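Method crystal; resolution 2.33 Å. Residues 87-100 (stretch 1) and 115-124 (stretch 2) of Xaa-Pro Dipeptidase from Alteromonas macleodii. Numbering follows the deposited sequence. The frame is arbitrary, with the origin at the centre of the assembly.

Stretch 1, residues 87-100: EREMQAILATQHAY
Stretch 2, residues 115-124: DSGLVAISLR

Two helical segments of one chain pack obliquely here. Stretch 1 is helical from Arg88 through Tyr100, with Glu87 as N-cap residue (phi/psi -66/160); stretch 2 begins as a loop, passes Leu118 at the N-cap position and is helical from Val119 through Arg124. Both helices run on beyond the stretches. Their N-to-C directions differ by 53° (signed crossing angle -53°), and their axes approach to 9.8 Å. The register is set by three pairs of CA atoms: Arg88 CA to Ser116 CA, 7.6 Å; Ala92 CA to Val119 CA, 5.5 Å; Thr96 CA to Leu123 CA, 7.0 Å. Each step is four residues along stretch 1, about one helical turn.

The backbone follows ordinary alpha-helical geometry, with i+4 bonds such as Ala95 N to Gln91 O (2.9 Å), Ala99 N to Ala95 O (2.8 Å) and Leu123 N to Val119 O (2.9 Å). Val119, at -66/-67, departs most from the usual helical psi.

The apolar contacts place small residues against branched ones. Ala95 and Ala99, one turn apart, both point their CA-to-CB bonds toward stretch 2, and their methyls meet the side chains of Val119 and Leu123. Val119 (chi1 t) sets CG1 3.7 Å from Ala95 CB and 4.1 Å from Ala92 CA, so it packs on backbone as well as side chain. One turn on, Leu123 (chi1 t, chi2 p) places CD2 3.7 Å from Ala99 CB and 3.9 Å from Ala95 CB; the same CD2 lies 3.6 Å from Ala95 O. Leu123 CD1 reaches Thr96 CG2 at 4.0 Å. Leu123 and Val119 are the two largest contributors, 73 and 63 Å² of the 361 Å² buried in total, as suits apolar side chains directed at the neighbouring helix.

Thr96 (chi1 p) serves two chemistries. Its methyl meets Leu123, while Thr96 OG1 donates to Ile93 O (2.7 Å), satisfying the hydroxyl within its own helix. Thr96 OG1 also accepts from Gln97 NE2 at 3.0 Å.

The polar end of the contact lies near the start of both segments. Gln91 (chi1 m, chi2 t) and Ser116 (chi1 p) point their CA-to-CB bonds toward each other's stretch. As modelled, Gln91 NE2 lies 2.5 Å from Ser116 OG; the amide is probably turned over, and no bond is assigned. Arg88 (chi1 m, chi2 t, chi3 m) starts sideways, but its chain bends nearer and Arg88 CD lies 4.3 Å from Ser116 OG.

Asp115 (chi1 p) organises the turn leading into the second helix. Asp115 OD2 accepts from Gly117 N (2.6 Å) and Val119 N (3.2 Å), and Asp115 OD1 from Ala120 N (3.1 Å), so the carboxylate holds the turn at Gly117 N and meets the first helical amides, which have no i-4 carbonyl partner within the helix. Gly117 adopts 149/-51, where a CB would jam against the preceding carbonyl oxygen; glycine fits. Ser122 (chi1 m) donates from Ser122 OG to Leu118 O (2.7 Å), the carbonyl of the N-cap residue one turn back.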

ATOM      1  N   GLU A  87     -17.407   8.413 -26.540  1.00 25.81           N
ATOM      2  CA  GLU A  87     -17.929   8.742 -25.218  1.00 24.35           C
ATOM      3  C   GLU A  87     -18.556   7.486 -24.610  1.00 25.05           C
ATOM      4  O   GLU A  87     -18.885   6.541 -25.339  1.00 25.42           O
ATOM      5  CB  GLU A  87     -18.989   9.847 -25.314  1.00 23.45           C
ATOM      6  CG  GLU A  87     -18.528  11.146 -25.974  1.00 26.02           C
ATOM      7  CD  GLU A  87     -17.522  11.945 -25.152  1.00 27.67           C
ATOM      8  OE1 GLU A  87     -17.190  11.548 -24.009  1.00 24.46           O
ATOM      9  OE2 GLU A  87     -17.065  12.988 -25.664  1.00 29.83           O
ATOM     10  N   ARG A  88     -18.715   7.477 -23.286  1.00 23.74           N
ATOM     11  CA  ARG A  88     -19.319   6.332 -22.614  1.00 24.27           C
ATOM     12  C   ARG A  88     -20.768   6.189 -23.078  1.00 22.83           C
ATOM     13  O   ARG A  88     -21.261   5.075 -23.274  1.00 21.01           O
ATOM     14  CB  ARG A  88     -19.266   6.491 -21.090  1.00 25.63           C
ATOM     15  CG  ARG A  88     -17.864   6.408 -20.516  1.00 29.79           C
ATOM     16  CD  ARG A  88     -17.908   6.047 -19.057  1.00 33.52           C
ATOM     17  NE  ARG A  88     -18.304   7.169 -18.218  1.00 38.81           N
ATOM     18  CZ  ARG A  88     -18.899   7.039 -17.039  1.00 41.57           C
ATOM     19  NH1 ARG A  88     -19.177   5.832 -16.564  1.00 44.18           N
ATOM     20  NH2 ARG A  88     -19.197   8.114 -16.324  1.00 41.47           N
ATOM     21  N   GLU A  89     -21.440   7.321 -23.253  1.00 21.24           N
ATOM     22  CA  GLU A  89     -22.813   7.307 -23.725  1.00 21.44           C
ATOM     23  C   GLU A  89     -22.901   6.629 -25.106  1.00 20.54           C
ATOM     24  O   GLU A  89     -23.855   5.906 -25.376  1.00 19.47           O
ATOM     25  CB  GLU A  89     -23.370   8.727 -23.811  1.00 21.19           C
ATOM     26  CG  GLU A  89     -23.614   9.412 -22.463  1.00 22.47           C
ATOM     27  CD  GLU A  89     -22.345   9.916 -21.778  1.00 24.48           C
ATOM     28  OE1 GLU A  89     -21.225   9.655 -22.264  1.00 23.13           O
ATOM     29  OE2 GLU A  89     -22.478  10.582 -20.733  1.00 24.09           O
HETATM   30  N   MSE A  90     -21.917   6.869 -25.977  1.00 19.48           N
HETATM   31  CA  MSE A  90     -21.925   6.248 -27.308  1.00 19.62           C
HETATM   32  C   MSE A  90     -21.736   4.725 -27.197  1.00 18.34           C
HETATM   33  O   MSE A  90     -22.379   3.972 -27.913  1.00 19.38           O
HETATM   34  CB  MSE A  90     -20.825   6.844 -28.198  1.00 17.06           C
HETATM   35  CG  MSE A  90     -20.737   6.235 -29.593  1.00 14.39           C
HETATM   36 SE   MSE A  90     -22.384   6.683 -30.595  1.00 24.51          SE
HETATM   37  CE  MSE A  90     -22.057   8.563 -31.119  1.00 16.30           C
ATOM     38  N   GLN A  91     -20.862   4.286 -26.295  1.00 17.94           N
ATOM     39  CA  GLN A  91     -20.626   2.860 -26.095  1.00 17.71           C
ATOM     40  C   GLN A  91     -21.935   2.169 -25.699  1.00 17.82           C
ATOM     41  O   GLN A  91     -22.289   1.123 -26.232  1.00 17.67           O
ATOM     42  CB  GLN A  91     -19.580   2.633 -25.001  1.00 17.20           C
ATOM     43  CG  GLN A  91     -18.211   3.194 -25.335  1.00 21.24           C
ATOM     44  CD  GLN A  91     -17.287   3.306 -24.125  1.00 23.39           C
ATOM     45  OE1 GLN A  91     -16.351   4.100 -24.131  1.00 28.52           O
ATOM     46  NE2 GLN A  91     -17.539   2.517 -23.097  1.00 23.55           N
ATOM     47  N   ALA A  92     -22.650   2.784 -24.762  1.00 18.13           N
ATOM     48  CA  ALA A  92     -23.917   2.245 -24.286  1.00 20.35           C
ATOM     49  C   ALA A  92     -24.966   2.195 -25.393  1.00 19.61           C
ATOM     50  O   ALA A  92     -25.662   1.192 -25.550  1.00 19.46           O
ATOM     51  CB  ALA A  92     -24.431   3.070 -23.107  1.00 17.97           C
ATOM     52  N   ILE A  93     -25.074   3.280 -26.149  1.00 19.90           N
ATOM     53  CA  ILE A  93     -26.020   3.376 -27.258  1.00 19.23           C
ATOM     54  C   ILE A  93     -25.746   2.274 -28.271  1.00 19.21           C
ATOM     55  O   ILE A  93     -26.656   1.569 -28.687  1.00 20.94           O
ATOM     56  CB  ILE A  93     -25.929   4.764 -27.931  1.00 17.63           C
ATOM     57  CG1 ILE A  93     -26.540   5.799 -26.987  1.00 18.00           C
ATOM     58  CG2 ILE A  93     -26.661   4.778 -29.267  1.00 17.89           C
ATOM     59  CD1 ILE A  93     -26.265   7.220 -27.370  1.00 20.03           C
ATOM     60  N   LEU A  94     -24.486   2.114 -28.656  1.00 19.43           N
ATOM     61  CA  LEU A  94     -24.117   1.075 -29.606  1.00 19.57           C
ATOM     62  C   LEU A  94     -24.337  -0.335 -29.022  1.00 19.83           C
ATOM     63  O   LEU A  94     -24.659  -1.281 -29.742  1.00 20.11           O
ATOM     64  CB  LEU A  94     -22.654   1.242 -30.013  1.00 19.08           C
ATOM     65  CG  LEU A  94     -22.251   2.533 -30.743  1.00 20.26           C
ATOM     66  CD1 LEU A  94     -20.742   2.529 -30.969  1.00 19.74           C
ATOM     67  CD2 LEU A  94     -23.006   2.651 -32.073  1.00 18.45           C
ATOM     68  N   ALA A  95     -24.166  -0.462 -27.712  1.00 20.31           N
ATOM     69  CA  ALA A  95     -24.335  -1.750 -27.061  1.00 18.66           C
ATOM     70  C   ALA A  95     -25.776  -2.243 -27.191  1.00 19.55           C
ATOM     71  O   ALA A  95     -25.998  -3.437 -27.369  1.00 18.60           O
ATOM     72  CB  ALA A  95     -23.930  -1.661 -25.599  1.00 19.66           C
ATOM     73  N   THR A  96     -26.747  -1.335 -27.113  1.00 18.79           N
ATOM     74  CA  THR A  96     -28.137  -1.763 -27.243  1.00 19.84           C
ATOM     75  C   THR A  96     -28.326  -2.506 -28.564  1.00 22.55           C
ATOM     76  O   THR A  96     -28.953  -3.557 -28.582  1.00 22.78           O
ATOM     77  CB  THR A  96     -29.143  -0.581 -27.179  1.00 20.02           C
ATOM     78  OG1 THR A  96     -28.947   0.295 -28.291  1.00 18.92           O
ATOM     79  CG2 THR A  96     -28.974   0.190 -25.866  1.00 15.88           C
ATOM     80  N   GLN A  97     -27.764  -1.968 -29.654  1.00 23.28           N
ATOM     81  CA  GLN A  97     -27.875  -2.595 -30.980  1.00 25.47           C
ATOM     82  C   GLN A  97     -27.056  -3.885 -31.090  1.00 24.87           C
ATOM     83  O   GLN A  97     -27.504  -4.866 -31.670  1.00 23.58           O
ATOM     84  CB  GLN A  97     -27.430  -1.620 -32.080  1.00 26.61           C
ATOM     85  CG  GLN A  97     -28.178  -0.299 -32.033  1.00 31.32           C
ATOM     86  CD  GLN A  97     -29.691  -0.496 -32.001  1.00 34.37           C
ATOM     87  OE1 GLN A  97     -30.285  -0.964 -32.974  1.00 35.82           O
ATOM     88  NE2 GLN A  97     -30.317  -0.147 -30.872  1.00 33.39           N
ATOM     89  N   HIS A  98     -25.853  -3.865 -30.530  1.00 23.80           N
ATOM     90  CA  HIS A  98     -24.991  -5.026 -30.565  1.00 24.58           C
ATOM     91  C   HIS A  98     -25.671  -6.196 -29.866  1.00 26.30           C
ATOM     92  O   HIS A  98     -25.623  -7.326 -30.347  1.00 28.05           O
ATOM     93  CB  HIS A  98     -23.663  -4.720 -29.880  1.00 23.12           C
ATOM     94  CG  HIS A  98     -22.839  -3.693 -30.595  1.00 24.13           C
ATOM     95  ND1 HIS A  98     -21.781  -3.041 -29.990  1.00 21.35           N
ATOM     96  CD2 HIS A  98     -22.883  -3.245 -31.866  1.00 23.74           C
ATOM     97  CE1 HIS A  98     -21.213  -2.235 -30.868  1.00 25.31           C
ATOM     98  NE2 HIS A  98     -21.857  -2.336 -32.014  1.00 25.66           N
ATOM     99  N   ALA A  99     -26.305  -5.916 -28.736  1.00 25.89           N
ATOM    100  CA  ALA A  99     -26.971  -6.952 -27.967  1.00 26.82           C
ATOM    101  C   ALA A  99     -28.178  -7.492 -28.707  1.00 28.25           C
ATOM    102  O   ALA A  99     -28.401  -8.695 -28.753  1.00 28.13           O
ATOM    103  CB  ALA A  99     -27.402  -6.405 -26.614  1.00 26.47           C
ATOM    104  N   TYR A 100     -28.962  -6.595 -29.286  1.00 28.45           N
ATOM    105  CA  TYR A 100     -30.145  -7.015 -30.001  1.00 29.51           C
ATOM    106  C   TYR A 100     -29.847  -7.910 -31.214  1.00 29.05           C
ATOM    107  O   TYR A 100     -30.514  -8.934 -31.401  1.00 28.27           O
ATOM    108  CB  TYR A 100     -30.966  -5.808 -30.442  1.00 32.10           C
ATOM    109  CG  TYR A 100     -32.265  -6.223 -31.057  1.00 38.89           C
ATOM    110  CD1 TYR A 100     -33.229  -6.892 -30.300  1.00 41.90           C
ATOM    111  CD2 TYR A 100     -32.508  -6.030 -32.417  1.00 42.16           C
ATOM    112  CE1 TYR A 100     -34.403  -7.363 -30.884  1.00 46.06           C
ATOM    113  CE2 TYR A 100     -33.678  -6.499 -33.013  1.00 45.49           C
ATOM    114  CZ  TYR A 100     -34.618  -7.164 -32.242  1.00 46.30           C
ATOM    115  OH  TYR A 100     -35.773  -7.628 -32.826  1.00 51.04           O
ATOM    116  N   ASP A 115     -15.628  -4.140 -20.687  1.00 21.41           N
ATOM    117  CA  ASP A 115     -16.071  -2.894 -21.317  1.00 22.21           C
ATOM    118  C   ASP A 115     -15.518  -1.780 -20.437  1.00 23.09           C
ATOM    119  O   ASP A 115     -14.893  -2.076 -19.417  1.00 22.87           O
ATOM    120  CB  ASP A 115     -17.608  -2.803 -21.457  1.00 21.95           C
ATOM    121  CG  ASP A 115     -18.347  -2.869 -20.130  1.00 25.40           C
ATOM    122  OD1 ASP A 115     -19.087  -3.856 -19.919  1.00 27.67           O
ATOM    123  OD2 ASP A 115     -18.211  -1.937 -19.310  1.00 25.56           O
ATOM    124  N   SER A 116     -15.734  -0.517 -20.804  1.00 20.61           N
ATOM    125  CA  SER A 116     -15.178   0.580 -20.011  1.00 20.57           C
ATOM    126  C   SER A 116     -15.545   0.537 -18.522  1.00 20.02           C
ATOM    127  O   SER A 116     -14.909   1.203 -17.710  1.00 19.92           O
ATOM    128  CB  SER A 116     -15.542   1.939 -20.625  1.00 19.86           C
ATOM    129  OG  SER A 116     -16.940   2.158 -20.654  1.00 20.81           O
ATOM    130  N   GLY A 117     -16.555  -0.249 -18.164  1.00 21.30           N
ATOM    131  CA  GLY A 117     -16.923  -0.369 -16.763  1.00 18.39           C
ATOM    132  C   GLY A 117     -18.382  -0.631 -16.405  1.00 20.31           C
ATOM    133  O   GLY A 117     -18.684  -1.553 -15.654  1.00 19.97           O
ATOM    134  N   LEU A 118     -19.292   0.173 -16.941  1.00 20.52           N
ATOM    135  CA  LEU A 118     -20.699   0.045 -16.611  1.00 20.84           C
ATOM    136  C   LEU A 118     -21.618  -0.202 -17.810  1.00 21.13           C
ATOM    137  O   LEU A 118     -22.842  -0.147 -17.680  1.00 22.00           O
ATOM    138  CB  LEU A 118     -21.147   1.310 -15.867  1.00 23.58           C
ATOM    139  CG  LEU A 118     -21.024   1.372 -14.338  1.00 25.12           C
ATOM    140  CD1 LEU A 118     -21.968   0.342 -13.738  1.00 26.21           C
ATOM    141  CD2 LEU A 118     -19.611   1.095 -13.879  1.00 26.32           C
ATOM    142  N   VAL A 119     -21.041  -0.482 -18.972  1.00 21.05           N
ATOM    143  CA  VAL A 119     -21.857  -0.707 -20.159  1.00 19.92           C
ATOM    144  C   VAL A 119     -22.722  -1.975 -20.048  1.00 19.60           C
ATOM    145  O   VAL A 119     -23.947  -1.886 -19.976  1.00 19.88           O
ATOM    146  CB  VAL A 119     -20.980  -0.755 -21.431  1.00 21.15           C
ATOM    147  CG1 VAL A 119     -21.859  -0.885 -22.678  1.00 18.73           C
ATOM    148  CG2 VAL A 119     -20.138   0.515 -21.517  1.00 19.94           C
ATOM    149  N   ALA A 120     -22.102  -3.145 -20.024  1.00 18.20           N
ATOM    150  CA  ALA A 120     -22.870  -4.382 -19.912  1.00 18.89           C
ATOM    151  C   ALA A 120     -23.719  -4.422 -18.621  1.00 21.05           C
ATOM    152  O   ALA A 120     -24.848  -4.916 -18.627  1.00 20.46           O
ATOM    153  CB  ALA A 120     -21.930  -5.596 -19.961  1.00 17.83           C
ATOM    154  N   ILE A 121     -23.183  -3.906 -17.518  1.00 19.37           N
ATOM    155  CA  ILE A 121     -23.934  -3.913 -16.273  1.00 20.26           C
ATOM    156  C   ILE A 121     -25.236  -3.111 -16.437  1.00 22.36           C
ATOM    157  O   ILE A 121     -26.313  -3.571 -16.051  1.00 20.99           O
ATOM    158  CB  ILE A 121     -23.099  -3.323 -15.131  1.00 19.22           C
ATOM    159  CG1 ILE A 121     -21.990  -4.313 -14.745  1.00 19.48           C
ATOM    160  CG2 ILE A 121     -23.990  -2.964 -13.954  1.00 18.47           C
ATOM    161  CD1 ILE A 121     -20.892  -3.709 -13.907  1.00 20.80           C
ATOM    162  N   SER A 122     -25.134  -1.919 -17.013  1.00 21.35           N
ATOM    163  CA  SER A 122     -26.320  -1.092 -17.222  1.00 22.49           C
ATOM    164  C   SER A 122     -27.280  -1.722 -18.238  1.00 21.21           C
ATOM    165  O   SER A 122     -28.496  -1.695 -18.068  1.00 20.57           O
ATOM    166  CB  SER A 122     -25.920   0.307 -17.697  1.00 24.14           C
ATOM    167  OG  SER A 122     -25.132   0.968 -16.724  1.00 25.23           O
ATOM    168  N   LEU A 123     -26.731  -2.302 -19.293  1.00 21.04           N
ATOM    169  CA  LEU A 123     -27.559  -2.914 -20.316  1.00 22.34           C
ATOM    170  C   LEU A 123     -28.316  -4.111 -19.730  1.00 23.40           C
ATOM    171  O   LEU A 123     -29.518  -4.281 -19.969  1.00 23.03           O
ATOM    172  CB  LEU A 123     -26.689  -3.352 -21.490  1.00 22.78           C
ATOM    173  CG  LEU A 123     -27.427  -3.788 -22.754  1.00 23.70           C
ATOM    174  CD1 LEU A 123     -28.384  -2.674 -23.180  1.00 24.54           C
ATOM    175  CD2 LEU A 123     -26.428  -4.107 -23.859  1.00 19.00           C
ATOM    176  N   ARG A 124     -27.600  -4.919 -18.953  1.00 23.52           N
ATOM    177  CA  ARG A 124     -28.174  -6.095 -18.304  1.00 22.99           C
ATOM    178  C   ARG A 124     -29.358  -5.677 -17.446  1.00 22.85           C
ATOM    179  O   ARG A 124     -30.434  -6.251 -17.552  1.00 22.90           O
ATOM    180  CB  ARG A 124     -27.130  -6.781 -17.412  1.00 23.25           C
ATOM    181  CG  ARG A 124     -27.686  -7.906 -16.555  1.00 21.84           C
ATOM    182  CD  ARG A 124     -26.758  -8.215 -15.387  1.00 22.36           C
ATOM    183  NE  ARG A 124     -26.797  -7.169 -14.368  1.00 21.68           N
ATOM    184  CZ  ARG A 124     -25.854  -6.977 -13.450  1.00 21.04           C
ATOM    185  NH1 ARG A 124     -24.781  -7.758 -13.416  1.00 19.30           N
ATOM    186  NH2 ARG A 124     -25.991  -5.999 -12.568  1.00 17.97           N
TER